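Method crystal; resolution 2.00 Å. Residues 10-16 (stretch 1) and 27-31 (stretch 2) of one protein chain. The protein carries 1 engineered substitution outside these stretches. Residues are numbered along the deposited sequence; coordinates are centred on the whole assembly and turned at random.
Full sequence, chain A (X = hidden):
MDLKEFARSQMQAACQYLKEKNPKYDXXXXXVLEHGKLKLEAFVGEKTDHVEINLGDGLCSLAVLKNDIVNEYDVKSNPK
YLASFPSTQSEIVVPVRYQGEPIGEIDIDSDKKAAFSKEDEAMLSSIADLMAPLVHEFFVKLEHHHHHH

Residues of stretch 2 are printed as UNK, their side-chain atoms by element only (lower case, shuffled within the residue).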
# COMPACT_ATOMS: atom_id res chain seq x y z
N GLN A 10 0.98 -0.25 -5.93
CA GLN A 10 0.07 -0.16 -4.75
C GLN A 10 -0.93 0.97 -4.89
O GLN A 10 -2.11 0.78 -4.68
CB GLN A 10 0.86 0.03 -3.47
CG GLN A 10 1.65 -1.19 -3.06
CD GLN A 10 0.73 -2.36 -2.69
OE1 GLN A 10 -0.03 -2.25 -1.74
NE2 GLN A 10 0.80 -3.44 -3.43
N MET A 11 -0.46 2.16 -5.24
CA MET A 11 -1.35 3.33 -5.39
C MET A 11 -2.36 3.08 -6.49
O MET A 11 -3.55 3.39 -6.39
CB MET A 11 -0.52 4.60 -5.72
CG MET A 11 0.19 5.17 -4.52
SD MET A 11 1.02 6.75 -4.89
CE MET A 11 2.49 5.99 -5.25
N GLN A 12 -1.88 2.52 -7.57
CA GLN A 12 -2.76 2.14 -8.67
C GLN A 12 -3.87 1.16 -8.26
O GLN A 12 -5.07 1.37 -8.53
CB GLN A 12 -1.89 1.55 -9.78
CG GLN A 12 -2.58 1.55 -11.10
CD GLN A 12 -2.85 2.94 -11.58
OE1 GLN A 12 -1.97 3.81 -11.61
NE2 GLN A 12 -4.08 3.18 -11.93
N ALA A 13 -3.47 0.12 -7.53
CA ALA A 13 -4.43 -0.87 -6.97
C ALA A 13 -5.39 -0.17 -5.99
O ALA A 13 -6.58 -0.45 -6.00
CB ALA A 13 -3.70 -1.98 -6.23
N ALA A 14 -4.89 0.77 -5.18
CA ALA A 14 -5.79 1.55 -4.31
C ALA A 14 -6.83 2.39 -5.11
O ALA A 14 -8.03 2.44 -4.78
CB ALA A 14 -4.98 2.43 -3.37
N CYS A 15 -6.39 3.07 -6.16
CA CYS A 15 -7.35 3.83 -7.01
C CYS A 15 -8.39 2.87 -7.62
O CYS A 15 -9.53 3.19 -7.70
CB CYS A 15 -6.64 4.59 -8.13
SG CYS A 15 -5.38 5.82 -7.67
N GLN A 16 -7.98 1.67 -8.00
CA GLN A 16 -8.88 0.71 -8.61
C GLN A 16 -9.91 0.22 -7.58
O GLN A 16 -11.10 0.23 -7.85
CB GLN A 16 -8.05 -0.46 -9.20
CG GLN A 16 -8.78 -1.53 -10.02
CD GLN A 16 -9.65 -0.97 -11.15
OE1 GLN A 16 -10.85 -1.24 -11.18
NE2 GLN A 16 -9.07 -0.18 -12.06
N UNK A 27 -13.57 9.11 -10.64
CA UNK A 27 -12.18 9.33 -10.94
C UNK A 27 -11.46 9.33 -9.60
O UNK A 27 -11.87 9.97 -8.66
c UNK A 27 -8.01 12.56 -10.10
c UNK A 27 -9.49 11.50 -11.67
c UNK A 27 -10.62 10.91 -12.30
c UNK A 27 -10.21 10.52 -13.51
c UNK A 27 -7.18 11.91 -12.28
n UNK A 27 -8.91 10.84 -13.71
c UNK A 27 -9.28 12.08 -10.41
c UNK A 27 -6.99 12.50 -11.04
c UNK A 27 -11.99 10.70 -11.68
c UNK A 27 -8.44 11.44 -12.58
N UNK A 28 -10.39 8.58 -9.53
CA UNK A 28 -9.55 8.52 -8.37
C UNK A 28 -8.10 8.73 -8.73
O UNK A 28 -7.58 8.06 -9.61
c UNK A 28 -9.72 7.17 -7.65
c UNK A 28 -8.91 7.19 -6.35
c UNK A 28 -11.20 6.94 -7.34
N UNK A 29 -7.46 9.64 -8.04
CA UNK A 29 -6.04 9.88 -8.23
C UNK A 29 -5.25 10.22 -7.00
O UNK A 29 -5.78 10.76 -6.02
N UNK A 30 -3.96 9.90 -7.06
CA UNK A 30 -3.01 10.31 -6.10
C UNK A 30 -2.11 11.35 -6.72
O UNK A 30 -1.36 11.08 -7.72
c UNK A 30 -2.47 8.09 -3.32
c UNK A 30 -4.40 6.38 -4.23
c UNK A 30 -4.03 6.29 -2.95
c UNK A 30 -3.80 7.31 -5.10
c UNK A 30 -2.15 9.18 -5.59
c UNK A 30 -2.84 8.19 -4.64
c UNK A 30 -3.04 7.13 -2.48
N UNK A 31 -2.13 12.52 -6.07
CA UNK A 31 -1.19 13.57 -6.34
C UNK A 31 -0.17 13.60 -5.25
O UNK A 31 -0.53 13.45 -4.08
o UNK A 31 -4.89 15.85 -11.08
c UNK A 31 -4.79 15.13 -8.80
c UNK A 31 -4.04 14.89 -7.67
c UNK A 31 -2.09 15.69 -8.78
c UNK A 31 -2.69 15.16 -7.64
c UNK A 31 -2.81 15.88 -9.93
c UNK A 31 -4.16 15.63 -9.94
c UNK A 31 -1.88 14.93 -6.39

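Position 27 carries ten side-chain atoms: one carbon, then fused five- and six-membered rings that hold eight carbons and one nitrogen. An indole is the only standard side chain of this composition, so the residue is Trp 27. Its CA-to-CB bond points away from the helix, and the side chain makes no contact with stretch 1. The large ring system is nevertheless buried, and its NE1 is hydrogen-bonded elsewhere in the structure, so the polar nitrogen is not left unsatisfied.

Position 28 has three carbons, one of them bonded to the other two. The branch sits directly at CB, and the bond from CA points toward the helix, where the group meets Cys 15. This is Val 28, in the t rotamer. Its CG1 lies 3.9 Å from CB of Cys 15, an apolar contact, while SG of Cys 15 is 3.7 Å from the backbone O of Val 28. A compact, beta-branched side chain suits an extended strand at a point where the backbones are close: the CA atoms of Cys 15 and Val 28 are 5.4 Å apart.

Position 29 has no side-chain atoms at all and is Gly 29. Its CA lies 4.2 Å from SG of Cys 15, but the helix is not what limits its size. An ideal CB would point away from stretch 1 and fall 2.6 Å from CH2 of Trp 27, so the bare backbone leaves room for the indole.

Position 30 shows one carbon followed by a ring of six carbons, with no oxygen. Its CA-to-CB bond points toward the helix, and the ring touches Met 11, Ala 14 and Cys 15. It is Phe 30. CG of Met 11 lies over one ring face, 4.2 Å from the centroid of the Phe 30 ring in a CH-pi contact, whereas SG of Cys 15 approaches the edge, 3.4 Å from CD1 of Phe 30. CB of Ala 14 lies 4.0 Å from CZ of Phe 30, a further apolar contact.

Position 31 has the same carbon framework plus one oxygen on the ring: Tyr 31. Its CA-to-CB bond points away from the helix, and it makes no contact with stretch 1. This buried residue places a large apolar ring on the side of the strand away from the helix, while its OH is satisfied by a hydrogen bond elsewhere in the structure.

The contact follows from strand alternation: the CA-to-CB bonds of Val 28 and Phe 30 point toward the helix, those of Trp 27 and Tyr 31 away. Helix and strand run roughly antiparallel, at 152°, pairing Cys 15 with Val 28 and Met 11 with Phe 30. No hydrogen bonds cross between them; apolar packing and sulfur-aromatic contacts join the two, burying 274 Å² in all.

Stretch 2 27-31: WVGFY
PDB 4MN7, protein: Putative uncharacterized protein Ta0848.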